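Local atomic coordinates of YfnB (Bacillus subtilis, PDB entry 3ED5), a protein that is a putative hydrolase of the haloacid dehalogenase superfamily that probably acts as a 5'-nucleotidase, although its true substrate has not been established. Residues L19-Q22 against A23-L27; R95-L98 against E99-H102. All coordinates share one frame; numbering follows the deposited sequence.

Contact 1: L19-Q22 against A23-L27; sequences LDFQ and AAEAL
Asp20 N-caps helix 21-35: its OD1 accepts a hydrogen bond from Ala23 N at 3.1 Å, where the chain leaves the loop after the presumed nucleophile of this HAD hydrolase and turns into the helix. The carboxylate bends back over the first turn because CG stands anti to the backbone N (chi1 -178°), and the N-H meets OD1 from above the carboxylate plane. Aspartate is short enough to do this, and alanine small enough that Ala23 CB settles 3.5 Å from Asp20 OD2. Behind the cap, regular helical bonding begins at once: Ala24 N bonds Asp20 O, and Glu25 N makes a nearly straight 2.7 Å bond to Phe21 O. On another side of the turn Glu25, extended beyond CG, brings OE2 to 3.7 Å from Phe21 CE2, close to the ring plane, with ring and carboxylate planes 68° apart. The weakly positive C-H rim of the ring suits an acid there. Further out, Asp16 OD1 accepts from Gln22 N, a second acceptor at the helix start, while Leu98 and Arg135 pack on Phe21 and Tyr48, Lys49, Asn52 and Tyr94 touch Glu25. Gln22 O has two partners: Ala26 N at 2.8 Å and a water at 2.9 Å, which also donates to Glu25 OE1 at 2.8 Å.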
loop_
_atom_site.group_PDB
_atom_site.type_symbol
_atom_site.label_atom_id
_atom_site.label_comp_id
_atom_site.label_asym_id
_atom_site.label_seq_id
_atom_site.Cartn_x
_atom_site.Cartn_y
_atom_site.Cartn_z
ATOM N N LEU A 19 -1.759 6.574 -3.902
ATOM C CA LEU A 19 -0.474 7.233 -4.181
ATOM C C LEU A 19 0.288 6.376 -5.166
ATOM O O LEU A 19 0.193 5.152 -5.107
ATOM C CB LEU A 19 0.345 7.397 -2.885
ATOM C CG LEU A 19 -0.205 8.430 -1.897
ATOM C CD1 LEU A 19 0.766 8.557 -0.686
ATOM C CD2 LEU A 19 -0.380 9.779 -2.581
ATOM N N ASP A 20 1.073 7.016 -6.034
ATOM C CA ASP A 20 1.813 6.291 -7.056
ATOM C C ASP A 20 3.156 5.887 -6.419
ATOM O O ASP A 20 4.160 6.609 -6.527
ATOM C CB ASP A 20 1.962 7.183 -8.298
ATOM C CG ASP A 20 2.705 6.491 -9.466
ATOM O OD1 ASP A 20 3.240 5.385 -9.328
ATOM O OD2 ASP A 20 2.738 7.089 -10.538
ATOM N N PHE A 21 3.137 4.742 -5.721
ATOM C CA PHE A 21 4.321 4.261 -5.028
ATOM C C PHE A 21 5.392 3.863 -6.015
ATOM O O PHE A 21 6.579 4.090 -5.763
ATOM C CB PHE A 21 4.010 3.063 -4.134
ATOM C CG PHE A 21 5.206 2.578 -3.366
ATOM C CD1 PHE A 21 5.592 3.219 -2.180
ATOM C CD2 PHE A 21 5.998 1.525 -3.866
ATOM C CE1 PHE A 21 6.715 2.778 -1.455
ATOM C CE2 PHE A 21 7.132 1.091 -3.148
ATOM C CZ PHE A 21 7.477 1.718 -1.938
ATOM N N GLN A 22 4.983 3.317 -7.158
ATOM C CA GLN A 22 6.003 2.999 -8.206
ATOM C C GLN A 22 6.872 4.204 -8.565
ATOM O O GLN A 22 8.100 4.074 -8.703
ATOM C CB GLN A 22 5.330 2.445 -9.468
ATOM C CG GLN A 22 4.572 1.137 -9.189
ATOM C CD GLN A 22 5.472 0.094 -8.579
ATOM O OE1 GLN A 22 5.332 -0.294 -7.406
ATOM N NE2 GLN A 22 6.429 -0.347 -9.355
ATOM N N ALA A 23 6.240 5.358 -8.756
ATOM C CA ALA A 23 6.954 6.569 -9.036
ATOM C C ALA A 23 7.882 6.996 -7.893
ATOM O O ALA A 23 9.035 7.394 -8.141
ATOM C CB ALA A 23 5.995 7.708 -9.446
ATOM N N ALA A 24 7.365 6.974 -6.665
ATOM C CA ALA A 24 8.168 7.317 -5.483
ATOM C C ALA A 24 9.368 6.373 -5.345
ATOM O O ALA A 24 10.481 6.832 -5.090
ATOM C CB ALA A 24 7.311 7.281 -4.191
ATOM N N GLU A 25 9.122 5.073 -5.521
ATOM C CA GLU A 25 10.178 4.050 -5.452
ATOM C C GLU A 25 11.213 4.288 -6.548
ATOM O O GLU A 25 12.442 4.275 -6.295
ATOM C CB GLU A 25 9.569 2.650 -5.601
ATOM C CG GLU A 25 10.589 1.510 -5.726
ATOM C CD GLU A 25 9.910 0.183 -5.903
ATOM O OE1 GLU A 25 9.372 -0.074 -7.007
ATOM O OE2 GLU A 25 9.874 -0.571 -4.914
ATOM N N ALA A 26 10.733 4.554 -7.757
ATOM C CA ALA A 26 11.686 4.734 -8.880
ATOM C C ALA A 26 12.645 5.898 -8.628
ATOM O O ALA A 26 13.858 5.795 -8.894
ATOM C CB ALA A 26 10.940 4.925 -10.224
ATOM N N LEU A 27 12.105 7.001 -8.120
ATOM C CA LEU A 27 12.909 8.185 -7.827
ATOM C C LEU A 27 13.881 7.893 -6.684
ATOM O O LEU A 27 15.078 8.206 -6.773
ATOM C CB LEU A 27 11.955 9.344 -7.464
ATOM C CG LEU A 27 12.494 10.700 -6.990
ATOM C CD1 LEU A 27 13.438 11.274 -8.008
ATOM C CD2 LEU A 27 11.309 11.622 -6.667
HETATM O O HOH W 1 9.487 1.595 -9.218
#

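Contact 2: R95-L98 against E99-H102; sequences RRFL and EEGH. With FMT (formic acid), chain B.
Arg95 O receives Glu99 N at 2.9 Å, an i to i+4 bond at the end of helix 87-98, which gives way to a type I turn from Leu98 to Gly101. There Gly101 N bonds Leu98 O and Glu100 N bonds Phe97 O, satisfying these two carbonyls. Arg95 bends at chi2 and chi3, laying its methylene CD 3.5 Å from Glu99 OE2, but the charges do not pair directly: Arg95 NE stays 4.9 Å from that oxygen. Instead Thr131 OG1 joins Arg95 NH1 to Glu99 OE2, which His130 ND1 also reaches. Arg95 NH2 pairs with Glu91 and gives a 2.8 Å bond to O2 of a formic acid, probably from the crystallisation liquor, at the guanidinium edge; Arg73 binds the same molecule. Shortening Arg95 to alanine removes the guanidinium, which is likely to leave Glu91 without this cationic partner and Thr131 without one of its bonds. One residue on, Arg96 NH1 meets Glu100 OE1 on the syn side at 2.9 Å in a single salt bridge, while Phe97 CE1 lies above one guanidinium face, offset toward its rim. Long, many-donor Arg95 thus serves Glu91, Thr131 and formic acid together, and its Thr131 bridge to Glu99 probably helps hold the helix end.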
loop_
_atom_site.group_PDB
_atom_site.type_symbol
_atom_site.label_atom_id
_atom_site.label_comp_id
_atom_site.label_asym_id
_atom_site.label_seq_id
_atom_site.Cartn_x
_atom_site.Cartn_y
_atom_site.Cartn_z
ATOM N N ARG A 95 14.981 5.722 2.546
ATOM C CA ARG A 95 13.732 6.107 3.247
ATOM C C ARG A 95 13.465 7.622 3.120
ATOM O O ARG A 95 12.315 8.069 2.914
ATOM C CB ARG A 95 13.855 5.708 4.744
ATOM C CG ARG A 95 12.682 6.137 5.651
ATOM C CD ARG A 95 11.395 5.447 5.273
ATOM N NE ARG A 95 11.508 3.979 5.044
ATOM C CZ ARG A 95 10.528 3.226 4.561
ATOM N NH1 ARG A 95 9.329 3.767 4.312
ATOM N NH2 ARG A 95 10.705 1.918 4.354
ATOM N N ARG A 96 14.516 8.414 3.301
ATOM C CA ARG A 96 14.400 9.859 3.185
ATOM C C ARG A 96 13.914 10.265 1.787
ATOM O O ARG A 96 12.998 11.098 1.660
ATOM C CB ARG A 96 15.697 10.557 3.569
ATOM C CG ARG A 96 15.512 12.045 3.750
ATOM C CD ARG A 96 15.677 12.790 2.443
ATOM N NE ARG A 96 17.090 12.904 2.097
ATOM C CZ ARG A 96 17.574 13.728 1.174
ATOM N NH1 ARG A 96 16.749 14.513 0.473
ATOM N NH2 ARG A 96 18.884 13.757 0.954
ATOM N N PHE A 97 14.503 9.663 0.750
ATOM C CA PHE A 97 14.081 9.949 -0.628
ATOM C C PHE A 97 12.676 9.444 -0.933
ATOM O O PHE A 97 11.909 10.129 -1.606
ATOM C CB PHE A 97 15.024 9.324 -1.642
ATOM C CG PHE A 97 16.435 9.856 -1.579
ATOM C CD1 PHE A 97 16.681 11.234 -1.556
ATOM C CD2 PHE A 97 17.510 8.968 -1.570
ATOM C CE1 PHE A 97 18.007 11.740 -1.525
ATOM C CE2 PHE A 97 18.843 9.461 -1.542
ATOM C CZ PHE A 97 19.085 10.844 -1.512
ATOM N N LEU A 98 12.336 8.260 -0.434
ATOM C CA LEU A 98 10.999 7.726 -0.622
ATOM C C LEU A 98 9.983 8.669 0.013
ATOM O O LEU A 98 8.887 8.868 -0.541
ATOM C CB LEU A 98 10.882 6.347 0.048
ATOM C CG LEU A 98 9.648 5.515 -0.291
ATOM C CD1 LEU A 98 9.723 5.060 -1.790
ATOM C CD2 LEU A 98 9.578 4.301 0.623
ATOM N N GLU A 99 10.349 9.253 1.156
ATOM C CA GLU A 99 9.414 10.118 1.897
ATOM C C GLU A 99 9.206 11.459 1.227
ATOM O O GLU A 99 8.370 12.229 1.653
ATOM C CB GLU A 99 9.845 10.298 3.372
ATOM C CG GLU A 99 9.581 9.036 4.165
ATOM C CD GLU A 99 9.996 9.113 5.636
ATOM O OE1 GLU A 99 10.785 10.023 6.007
ATOM O OE2 GLU A 99 9.542 8.230 6.400
ATOM N N GLU A 100 9.985 11.756 0.193
ATOM C CA GLU A 100 9.768 12.948 -0.610
ATOM C C GLU A 100 8.943 12.707 -1.878
ATOM O O GLU A 100 8.714 13.632 -2.645
ATOM C CB GLU A 100 11.093 13.604 -0.941
ATOM C CG GLU A 100 11.742 14.237 0.302
ATOM C CD GLU A 100 13.153 14.728 0.049
ATOM O OE1 GLU A 100 14.054 13.924 -0.252
ATOM O OE2 GLU A 100 13.359 15.932 0.208
ATOM N N GLY A 101 8.523 11.472 -2.095
ATOM C CA GLY A 101 7.720 11.107 -3.265
ATOM C C GLY A 101 6.267 10.949 -2.828
ATOM O O GLY A 101 5.947 10.008 -2.103
ATOM N N HIS A 102 5.403 11.865 -3.260
ATOM C CA HIS A 102 3.959 11.796 -2.902
ATOM C C HIS A 102 3.109 11.968 -4.150
ATOM O O HIS A 102 2.040 12.568 -4.109
ATOM C CB HIS A 102 3.582 12.849 -1.837
ATOM C CG HIS A 102 4.195 14.189 -2.078
ATOM N ND1 HIS A 102 3.593 15.174 -2.834
ATOM C CD2 HIS A 102 5.397 14.687 -1.696
ATOM C CE1 HIS A 102 4.404 16.213 -2.918
ATOM N NE2 HIS A 102 5.496 15.948 -2.221
HETATM C C FMT B . 8.544 0.674 1.586
HETATM O O1 FMT B . 9.470 0.460 0.823
HETATM O O2 FMT B . 8.678 0.756 2.794
#

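In the fold
Contact 1 opens helix 21-35 and contact 2 closes helix 87-98, in that order along the chain, with centres 9 Å apart. The two helices are the first and last of the four helices 21-35, 42-60, 66-80 and 87-98, which follow strand 9-12 of the parallel sheet and precede helix 108-116 and strand 120-125, consistent with a C1 cap. The entry and exit run side by side: Leu98 CD1 packs 3.8 Å from Phe21 CE1, Ala24 CB touches Gly101 O, and backbone hydrogen bonding links Asp20 with Gln103. Arg135 of helix 129-138 contacts Phe21 and bonds Gly101 O. The pair is consistent with the junction between cap and core, with Phe21 about 8 Å from the presumed nucleophile Asp13 (side chain to side chain).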